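Local coordinates for type II secretion system protein H (PDB 4DQ9), which forms part of the pseudopilus tip complex through which the type II secretion system of Vibrio cholerae recognises and binds secreted substrates such as proteases and toxins, at residues A[15-23]-A[56-65]; A[136-144]-A[149-157]. One frame throughout, in Å; residues are numbered along the deposited sequence. Where two conformers were deposited one is given.

Interaction 1. Residues A[15-23]-A[56-65]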
loop_
_atom_site.group_PDB
_atom_site.type_symbol
_atom_site.label_atom_id
_atom_site.label_comp_id
_atom_site.label_asym_id
_atom_site.label_seq_id
_atom_site.Cartn_x
_atom_site.Cartn_y
_atom_site.Cartn_z
ATOM N N GLN A 15 -18.496 7.658 9.946
ATOM C CA GLN A 15 -18.718 6.527 10.854
ATOM C C GLN A 15 -17.847 5.384 10.453
ATOM O O GLN A 15 -17.265 4.711 11.343
ATOM C CB GLN A 15 -20.140 6.062 10.826
ATOM C CG GLN A 15 -21.097 7.139 11.345
ATOM C CD GLN A 15 -22.615 6.710 11.194
ATOM O OE1 GLN A 15 -22.990 5.898 10.340
ATOM N NE2 GLN A 15 -23.482 7.256 12.062
ATOM N N ARG A 16 -17.643 5.222 9.126
ATOM C CA ARG A 16 -16.860 4.095 8.655
ATOM C C ARG A 16 -15.376 4.353 8.867
ATOM O O ARG A 16 -14.643 3.424 9.254
ATOM C CB ARG A 16 -17.146 3.815 7.170
ATOM C CG ARG A 16 -18.582 3.282 7.029
ATOM C CD ARG A 16 -19.159 3.604 5.623
ATOM N NE ARG A 16 -20.528 3.041 5.485
ATOM C CZ ARG A 16 -20.708 1.758 5.294
ATOM N NH1 ARG A 16 -19.665 0.987 5.187
ATOM N NH2 ARG A 16 -21.930 1.220 5.137
ATOM N N LEU A 17 -14.926 5.590 8.666
ATOM C CA LEU A 17 -13.544 5.898 8.868
ATOM C C LEU A 17 -13.215 5.713 10.405
ATOM O O LEU A 17 -12.149 5.161 10.756
ATOM C CB LEU A 17 -13.293 7.275 8.429
ATOM C CG LEU A 17 -11.877 7.773 8.630
ATOM C CD1 LEU A 17 -10.879 6.954 7.806
ATOM C CD2 LEU A 17 -11.817 9.305 8.306
ATOM N N LEU A 18 -14.078 6.216 11.268
ATOM C CA LEU A 18 -13.842 6.139 12.711
ATOM C C LEU A 18 -13.718 4.686 13.055
ATOM O O LEU A 18 -12.832 4.262 13.836
ATOM C CB LEU A 18 -14.961 6.824 13.468
ATOM C CG LEU A 18 -14.988 8.319 13.666
ATOM C CD1 LEU A 18 -16.034 8.669 14.838
ATOM C CD2 LEU A 18 -13.767 8.932 14.033
ATOM N N LEU A 19 -14.616 3.852 12.510
ATOM C CA LEU A 19 -14.644 2.435 12.817
ATOM C C LEU A 19 -13.338 1.767 12.423
ATOM O O LEU A 19 -12.745 0.935 13.185
ATOM C CB LEU A 19 -15.839 1.742 12.158
ATOM C CG LEU A 19 -16.126 0.377 12.691
ATOM C CD1 LEU A 19 -17.645 -0.060 12.592
ATOM C CD2 LEU A 19 -15.294 -0.565 11.835
ATOM N N LEU A 20 -12.827 2.096 11.235
ATOM C CA LEU A 20 -11.611 1.446 10.737
ATOM C C LEU A 20 -10.429 1.926 11.590
ATOM O O LEU A 20 -9.556 1.086 11.850
ATOM C CB LEU A 20 -11.217 1.911 9.343
ATOM C CG LEU A 20 -11.619 1.246 8.051
ATOM C CD1 LEU A 20 -10.841 1.940 6.791
ATOM C CD2 LEU A 20 -11.702 -0.276 8.098
ATOM N N ASN A 21 -10.370 3.185 12.031
ATOM C CA ASN A 21 -9.310 3.737 12.876
ATOM C C ASN A 21 -9.283 2.963 14.201
ATOM O O ASN A 21 -8.254 2.451 14.644
ATOM C CB ASN A 21 -9.476 5.233 13.085
ATOM C CG ASN A 21 -8.539 5.790 14.068
ATOM O OD1 ASN A 21 -7.284 5.690 13.932
ATOM N ND2 ASN A 21 -9.095 6.479 15.058
ATOM N N GLU A 22 -10.464 2.788 14.775
ATOM C CA GLU A 22 -10.664 1.973 15.984
ATOM C C GLU A 22 -10.229 0.514 15.800
ATOM O O GLU A 22 -9.517 0.010 16.629
ATOM C CB GLU A 22 -12.142 2.076 16.337
ATOM C CG GLU A 22 -12.656 1.307 17.563
ATOM C CD GLU A 22 -14.124 1.612 17.834
ATOM O OE1 GLU A 22 -14.920 1.961 16.931
ATOM O OE2 GLU A 22 -14.531 1.395 18.959
ATOM N N GLU A 23 -10.540 -0.079 14.632
ATOM C CA GLU A 23 -10.205 -1.452 14.342
ATOM C C GLU A 23 -8.699 -1.575 14.282
ATOM O O GLU A 23 -8.115 -2.543 14.821
ATOM C CB GLU A 23 -10.841 -1.968 13.082
ATOM C CG GLU A 23 -10.829 -3.450 13.007
ATOM C CD GLU A 23 -11.764 -4.137 13.939
ATOM O OE1 GLU A 23 -12.770 -3.592 14.513
ATOM O OE2 GLU A 23 -11.529 -5.300 14.047
ATOM N N TRP A 56 -12.152 -5.514 3.229
ATOM C CA TRP A 56 -12.225 -6.047 4.623
ATOM C C TRP A 56 -13.547 -6.774 4.803
ATOM O O TRP A 56 -14.575 -6.116 5.015
ATOM C CB TRP A 56 -12.044 -4.905 5.629
ATOM C CG TRP A 56 -12.057 -5.315 7.037
ATOM C CD1 TRP A 56 -11.532 -6.475 7.552
ATOM C CD2 TRP A 56 -12.685 -4.645 8.155
ATOM N NE1 TRP A 56 -11.793 -6.564 8.893
ATOM C CE2 TRP A 56 -12.470 -5.442 9.293
ATOM C CE3 TRP A 56 -13.393 -3.448 8.310
ATOM C CZ2 TRP A 56 -12.922 -5.064 10.561
ATOM C CZ3 TRP A 56 -13.851 -3.103 9.593
ATOM C CH2 TRP A 56 -13.610 -3.903 10.674
ATOM N N GLN A 57 -13.498 -8.095 4.921
ATOM C CA GLN A 57 -14.777 -8.817 5.189
ATOM C C GLN A 57 -14.940 -8.911 6.674
ATOM O O GLN A 57 -14.037 -9.302 7.398
ATOM C CB GLN A 57 -14.872 -10.140 4.426
ATOM C CG GLN A 57 -14.671 -9.828 2.974
ATOM C CD GLN A 57 -15.251 -10.808 2.041
ATOM O OE1 GLN A 57 -16.417 -11.249 2.211
ATOM N NE2 GLN A 57 -14.461 -11.168 0.997
ATOM N N ASN A 58 -16.069 -8.396 7.171
ATOM C CA ASN A 58 -16.182 -8.220 8.580
ATOM C C ASN A 58 -17.636 -8.196 8.962
ATOM O O ASN A 58 -18.489 -8.057 8.074
ATOM C CB ASN A 58 -15.496 -6.956 9.008
ATOM C CG ASN A 58 -16.264 -5.714 8.554
ATOM O OD1 ASN A 58 -17.094 -5.203 9.308
ATOM N ND2 ASN A 58 -16.073 -5.287 7.308
ATOM N N ASP A 59 -17.897 -8.250 10.254
ATOM C CA ASP A 59 -19.258 -8.281 10.768
ATOM C C ASP A 59 -19.700 -6.969 11.366
ATOM O O ASP A 59 -20.610 -6.973 12.192
ATOM C CB ASP A 59 -19.501 -9.452 11.796
ATOM C CG ASP A 59 -18.768 -9.242 13.153
ATOM O OD1 ASP A 59 -17.931 -8.331 13.308
ATOM O OD2 ASP A 59 -19.043 -10.018 14.108
ATOM N N LYS A 60 -19.057 -5.854 11.021
ATOM C CA LYS A 60 -19.365 -4.520 11.585
ATOM C C LYS A 60 -19.926 -3.563 10.561
ATOM O O LYS A 60 -20.824 -2.773 10.895
ATOM C CB LYS A 60 -18.082 -3.851 12.209
ATOM C CG LYS A 60 -17.637 -4.766 13.370
ATOM C CD LYS A 60 -16.378 -4.206 14.082
ATOM C CE LYS A 60 -16.259 -4.899 15.452
ATOM N NZ LYS A 60 -15.062 -4.250 16.186
ATOM N N MET A 61 -19.495 -3.682 9.314
ATOM C CA MET A 61 -19.844 -2.726 8.228
ATOM C C MET A 61 -19.625 -3.327 6.850
ATOM O O MET A 61 -18.723 -4.088 6.661
ATOM C CB MET A 61 -19.122 -1.446 8.388
ATOM C CG MET A 61 -17.593 -1.504 8.128
ATOM S SD MET A 61 -16.904 0.146 8.312
ATOM C CE MET A 61 -15.554 0.005 7.125
ATOM N N THR A 62 -20.429 -2.928 5.860
ATOM C CA THR A 62 -20.101 -3.229 4.493
ATOM C C THR A 62 -18.787 -2.558 4.112
ATOM O O THR A 62 -18.399 -1.542 4.701
ATOM C CB THR A 62 -21.176 -2.716 3.529
ATOM O OG1 THR A 62 -21.398 -1.336 3.767
ATOM C CG2 THR A 62 -22.496 -3.459 3.767
ATOM N N ASN A 63 -18.101 -3.140 3.153
ATOM C CA ASN A 63 -16.771 -2.679 2.782
ATOM C C ASN A 63 -16.691 -1.875 1.450
ATOM O O ASN A 63 -15.621 -1.562 1.049
ATOM C CB ASN A 63 -15.784 -3.859 2.789
ATOM C CG ASN A 63 -16.181 -4.942 1.793
ATOM O OD1 ASN A 63 -16.575 -4.687 0.665
ATOM N ND2 ASN A 63 -16.053 -6.203 2.204
ATOM N N GLN A 64 -17.807 -1.585 0.799
ATOM C CA GLN A 64 -17.817 -0.749 -0.373
ATOM C C GLN A 64 -19.113 0.042 -0.353
ATOM O O GLN A 64 -20.180 -0.528 -0.088
ATOM C CB GLN A 64 -17.772 -1.600 -1.615
ATOM C CG GLN A 64 -17.343 -0.779 -2.768
ATOM C CD GLN A 64 -16.855 -1.609 -3.913
ATOM O OE1 GLN A 64 -15.664 -1.551 -4.339
ATOM N NE2 GLN A 64 -17.758 -2.353 -4.449
ATOM N N THR A 65 -19.015 1.327 -0.570
ATOM C CA THR A 65 -20.249 2.167 -0.698
ATOM C C THR A 65 -20.172 2.951 -2.024
ATOM O O THR A 65 -19.096 3.310 -2.470
ATOM C CB THR A 65 -20.496 3.102 0.466
ATOM O OG1 THR A 65 -19.383 3.987 0.568
ATOM C CG2 THR A 65 -20.668 2.321 1.799
#
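The backbones of helix residues 15-23 and of 56-65, mostly a loop that interrupts strand 54-66, keep well apart, with CA atoms nearest at 7.5 Å between Arg16 and Met61, and the gap is bridged by side chains, one of which reaches a backbone carbonyl. Arg16 crosses to Thr62 with both terminal nitrogens: NH1 donates to Thr62 O at 2.9 Å, the oxygen lying in the guanidinium plane, while NH2 donates to Thr62 OG1 at 2.9 Å. Neither bond is straight. Over one face of the guanidinium, above its centre, sits Thr65 CG2, 3.5 Å from Arg16 CZ, and NE is tied back to Ser12 of the same helix, so the rotation of the group is fixed from several sides. Met61 SD lies against Arg16 CG and Leu19 CD2, and its CE reaches Leu20 CD2. This is the pilin-like fold of the pseudopilins, in which a long N-terminal helix packs against antiparallel sheet; strand 54-66 is an outermost strand of one such sheet. The indole of Trp56 is the broad surface that the helix leucines pack on. Leu19 CD2 meets the ring at its edge, 3.7 Å from Trp56 CZ3, and Leu20 CD2 lies 3.6 Å from Trp56 CE3. The Glu23 chain, bent at chi2 (72°), brings CG within 3.6 Å of Trp56 CZ2. The extended Lys60 forms a salt bridge with it, NZ to Glu23 OE1 at 2.9 Å, on the syn lone pair. Within the loop Asn58 holds the turn that presents Lys60 and Met61. Its OD1 accepts from the backbone N of both, an Asx turn and Asx motif; its ND2 donates to Trp56 O, which also accepts from Asn63 ND2 on the opposite face of its plane.

Interaction 2. Residues A[136-144]-A[149-157]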
loop_
_atom_site.group_PDB
_atom_site.type_symbol
_atom_site.label_atom_id
_atom_site.label_comp_id
_atom_site.label_asym_id
_atom_site.label_seq_id
_atom_site.Cartn_x
_atom_site.Cartn_y
_atom_site.Cartn_z
ATOM N N GLU A 136 -19.381 22.699 -6.927
ATOM C CA GLU A 136 -17.956 22.549 -6.727
ATOM C C GLU A 136 -17.738 21.854 -5.369
ATOM O O GLU A 136 -18.502 22.019 -4.428
ATOM C CB GLU A 136 -17.313 23.951 -6.744
ATOM C CG GLU A 136 -17.433 24.708 -8.072
ATOM C CD GLU A 136 -16.636 24.066 -9.211
ATOM O OE1 GLU A 136 -15.845 23.132 -8.969
ATOM O OE2 GLU A 136 -16.800 24.426 -10.377
ATOM N N PRO A 137 -16.560 21.236 -5.203
ATOM C CA PRO A 137 -16.263 20.512 -3.978
ATOM C C PRO A 137 -15.927 21.326 -2.713
ATOM O O PRO A 137 -16.014 20.800 -1.592
ATOM C CB PRO A 137 -15.040 19.693 -4.367
ATOM C CG PRO A 137 -14.334 20.551 -5.393
ATOM C CD PRO A 137 -15.497 21.113 -6.224
ATOM N N ASP A 138 -15.647 22.626 -2.871
ATOM C CA ASP A 138 -15.220 23.459 -1.789
ATOM C C ASP A 138 -16.384 23.786 -0.837
ATOM O O ASP A 138 -17.515 23.931 -1.251
ATOM C CB ASP A 138 -14.621 24.759 -2.388
ATOM C CG ASP A 138 -13.626 24.456 -3.529
ATOM O OD1 ASP A 138 -12.432 24.252 -3.117
ATOM O OD2 ASP A 138 -14.108 24.315 -4.743
ATOM N N GLU A 139 -16.082 23.809 0.444
ATOM C CA GLU A 139 -17.005 24.226 1.474
ATOM C C GLU A 139 -18.257 23.385 1.451
ATOM O O GLU A 139 -19.376 23.893 1.514
ATOM C CB GLU A 139 -17.362 25.688 1.209
ATOM C CG GLU A 139 -16.273 26.696 1.540
ATOM C CD GLU A 139 -16.956 27.996 1.963
ATOM O OE1 GLU A 139 -17.663 28.650 1.122
ATOM O OE2 GLU A 139 -16.849 28.315 3.164
ATOM N N GLN A 140 -18.105 22.061 1.330
ATOM C CA GLN A 140 -19.262 21.106 1.269
ATOM C C GLN A 140 -19.243 20.225 2.504
ATOM O O GLN A 140 -18.329 20.346 3.337
ATOM C CB GLN A 140 -19.146 20.248 -0.027
ATOM C CG GLN A 140 -19.317 21.014 -1.319
ATOM C CD GLN A 140 -20.722 21.533 -1.594
ATOM O OE1 GLN A 140 -21.650 21.271 -0.863
ATOM N NE2 GLN A 140 -20.901 22.193 -2.728
ATOM N N TRP A 141 -20.227 19.336 2.663
ATOM C CA TRP A 141 -20.126 18.332 3.738
ATOM C C TRP A 141 -18.816 17.613 3.418
ATOM O O TRP A 141 -18.554 17.206 2.288
ATOM C CB TRP A 141 -21.316 17.366 3.663
ATOM C CG TRP A 141 -22.515 17.939 4.314
ATOM C CD1 TRP A 141 -23.634 18.471 3.732
ATOM C CD2 TRP A 141 -22.734 17.989 5.717
ATOM N NE1 TRP A 141 -24.506 18.887 4.706
ATOM C CE2 TRP A 141 -23.953 18.625 5.939
ATOM C CE3 TRP A 141 -21.947 17.597 6.828
ATOM C CZ2 TRP A 141 -24.417 18.861 7.222
ATOM C CZ3 TRP A 141 -22.372 17.851 8.064
ATOM C CH2 TRP A 141 -23.609 18.482 8.277
ATOM N N ARG A 142 -18.040 17.415 4.459
ATOM C CA ARG A 142 -16.682 16.878 4.292
ATOM C C ARG A 142 -16.232 16.176 5.551
ATOM O O ARG A 142 -16.707 16.428 6.651
ATOM C CB ARG A 142 -15.698 17.951 3.878
ATOM C CG ARG A 142 -15.495 19.008 4.776
ATOM C CD ARG A 142 -14.841 20.244 4.064
ATOM N NE ARG A 142 -14.625 21.312 5.054
ATOM C CZ ARG A 142 -15.555 22.182 5.465
ATOM N NH1 ARG A 142 -16.768 22.182 4.967
ATOM N NH2 ARG A 142 -15.251 23.128 6.371
ATOM N N VAL A 143 -15.353 15.212 5.325
ATOM C CA VAL A 143 -14.669 14.564 6.399
ATOM C C VAL A 143 -13.181 14.816 6.182
ATOM O O VAL A 143 -12.697 14.653 5.042
ATOM C CB VAL A 143 -14.937 13.064 6.389
ATOM C CG1 VAL A 143 -14.072 12.418 7.440
ATOM C CG2 VAL A 143 -16.425 12.778 6.733
ATOM N N THR A 144 -12.461 15.203 7.233
ATOM C CA THR A 144 -11.055 15.522 7.134
ATOM C C THR A 144 -10.291 14.745 8.191
ATOM O O THR A 144 -10.748 14.651 9.348
ATOM C CB THR A 144 -10.758 16.991 7.367
ATOM O OG1 THR A 144 -11.144 17.325 8.719
ATOM C CG2 THR A 144 -11.514 17.837 6.446
ATOM N N GLY A 149 -4.527 11.051 13.520
ATOM C CA GLY A 149 -5.767 10.277 13.581
ATOM C C GLY A 149 -6.970 11.116 13.990
ATOM O O GLY A 149 -8.078 10.592 14.151
ATOM N N THR A 150 -6.765 12.408 14.221
ATOM C CA THR A 150 -7.886 13.299 14.543
ATOM C C THR A 150 -8.680 13.623 13.296
ATOM O O THR A 150 -8.179 13.936 12.262
ATOM C CB THR A 150 -7.462 14.625 15.187
ATOM O OG1 THR A 150 -6.966 14.352 16.508
ATOM C CG2 THR A 150 -8.691 15.556 15.320
ATOM N N LEU A 151 -9.961 13.561 13.460
ATOM C CA LEU A 151 -10.850 13.299 12.346
ATOM C C LEU A 151 -12.031 14.192 12.617
ATOM O O LEU A 151 -12.452 14.237 13.796
ATOM C CB LEU A 151 -11.290 11.838 12.382
ATOM C CG LEU A 151 -10.356 10.733 11.790
ATOM C CD1 LEU A 151 -8.919 11.209 11.354
ATOM C CD2 LEU A 151 -10.307 9.546 12.700
ATOM N N ARG A 152 -12.577 14.842 11.601
ATOM C CA ARG A 152 -13.662 15.844 11.776
ATOM C C ARG A 152 -14.700 15.644 10.692
ATOM O O ARG A 152 -14.340 15.361 9.552
ATOM C CB ARG A 152 -13.136 17.268 11.607
ATOM C CG ARG A 152 -12.359 17.835 12.728
ATOM C CD ARG A 152 -13.244 18.723 13.588
ATOM N NE ARG A 152 -13.220 20.135 13.246
ATOM C CZ ARG A 152 -13.931 21.041 13.901
ATOM N NH1 ARG A 152 -14.705 20.640 14.902
ATOM N NH2 ARG A 152 -13.877 22.330 13.575
ATOM N N LEU A 153 -15.958 15.844 11.022
ATOM C CA LEU A 153 -17.039 15.920 10.074
ATOM C C LEU A 153 -17.427 17.416 10.037
ATOM O O LEU A 153 -17.692 17.995 11.101
ATOM C CB LEU A 153 -18.210 15.149 10.588
ATOM C CG LEU A 153 -19.486 15.286 9.757
ATOM C CD1 LEU A 153 -19.413 14.727 8.355
ATOM C CD2 LEU A 153 -20.459 14.535 10.576
ATOM N N LEU A 154 -17.372 18.006 8.864
ATOM C CA LEU A 154 -17.637 19.474 8.742
ATOM C C LEU A 154 -18.815 19.688 7.796
ATOM O O LEU A 154 -18.915 19.129 6.709
ATOM C CB LEU A 154 -16.430 20.243 8.260
ATOM C CG LEU A 154 -15.158 20.076 9.084
ATOM C CD1 LEU A 154 -13.929 20.155 8.231
ATOM C CD2 LEU A 154 -15.040 21.094 10.132
ATOM N N ALA A 155 -19.723 20.567 8.269
ATOM C CA ALA A 155 -20.782 21.103 7.447
ATOM C C ALA A 155 -20.365 22.100 6.376
ATOM O O ALA A 155 -19.287 22.621 6.385
ATOM C CB ALA A 155 -21.830 21.786 8.417
ATOM N N PRO A 156 -21.224 22.318 5.398
ATOM C CA PRO A 156 -20.915 23.245 4.315
ATOM C C PRO A 156 -20.594 24.587 4.946
ATOM O O PRO A 156 -21.120 24.934 6.028
ATOM C CB PRO A 156 -22.191 23.297 3.513
ATOM C CG PRO A 156 -22.814 21.999 3.758
ATOM C CD PRO A 156 -22.393 21.503 5.082
ATOM N N GLY A 157 -19.601 25.243 4.410
ATOM C CA GLY A 157 -19.181 26.507 5.053
ATOM C C GLY A 157 -17.956 26.211 5.891
ATOM O O GLY A 157 -17.087 25.457 5.446
#
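Arg142 and Leu154 face each other as a hydrogen-bonded pair in the antiparallel beta hairpin of strands 141-145 and 151-154, whose short segments run at 174°. Leu154 N donates almost straight to Arg142 O at 2.8 Å, and Arg142 N returns a bond to Leu154 O. Thr144 and Arg152 form the next hydrogen-bonded pair, with Val143 and Leu153 as the non-hydrogen-bonded pair between. Arg142 starts with CG between its backbone N and carbonyl carbon (chi1 62°), then runs extended across toward Leu154 and the backbone of 155-157. Leu154 CB lies centrally over one face of the guanidinium, 3.5 Å from Arg142 CZ, and Leu154 CD1 touches NE. NH1 bonds both to Gln140 O, in the guanidinium plane, and to Ala155 O, 2.9 Å away and tilted from that plane; weaker bonds from NH1 and NH2 go to Gly157 O. One side chain thus ties together three carbonyls where the strands give way to irregular backbone. Glu139 O accepts from Gly157 N in the same region. On the sheet face that carries Arg142 and Leu154, Thr144 CG2 touches Leu154 CD1. Trp141, the other main contributor, has one face covered by residues 155-156, and also touches Lys7 and Ala10 of helix 2-27. Ala155 CA makes a CH-pi contact over the six-membered ring, while Ala155 CB touches CH2. Leu153 CD1 comes obliquely toward the same ring and also packs on Val143 CG2, 3.9 Å away, the isopropyl group of Val143 in turn meeting Phe13 of the helix. A second CH-pi contact comes from Pro156: its CD stands over the five-membered ring of Trp141, 3.3 Å from the centroid and 8° off the normal.

Interaction 1 closes before interaction 2 opens along the chain, and their centres lie about 20 Å apart, yet helix 2-27 connects them. Residues 56-65 belong to an outermost strand of one antiparallel sheet, whereas interaction 2 joins the last two strands of the other, with 151-154 at its edge. Turned away from 56-65, Leu17 CD2 packs on Val143 CG1 at 3.9 Å; nearby, Leu18 CD2 meets Leu151 CD2 at 3.8 Å. Leu17 also touches Val117 of the first sheet. The C-terminal hairpin and the interrupted strand therefore share one helix, consistent with one compact domain in which the helix packs against both sheets.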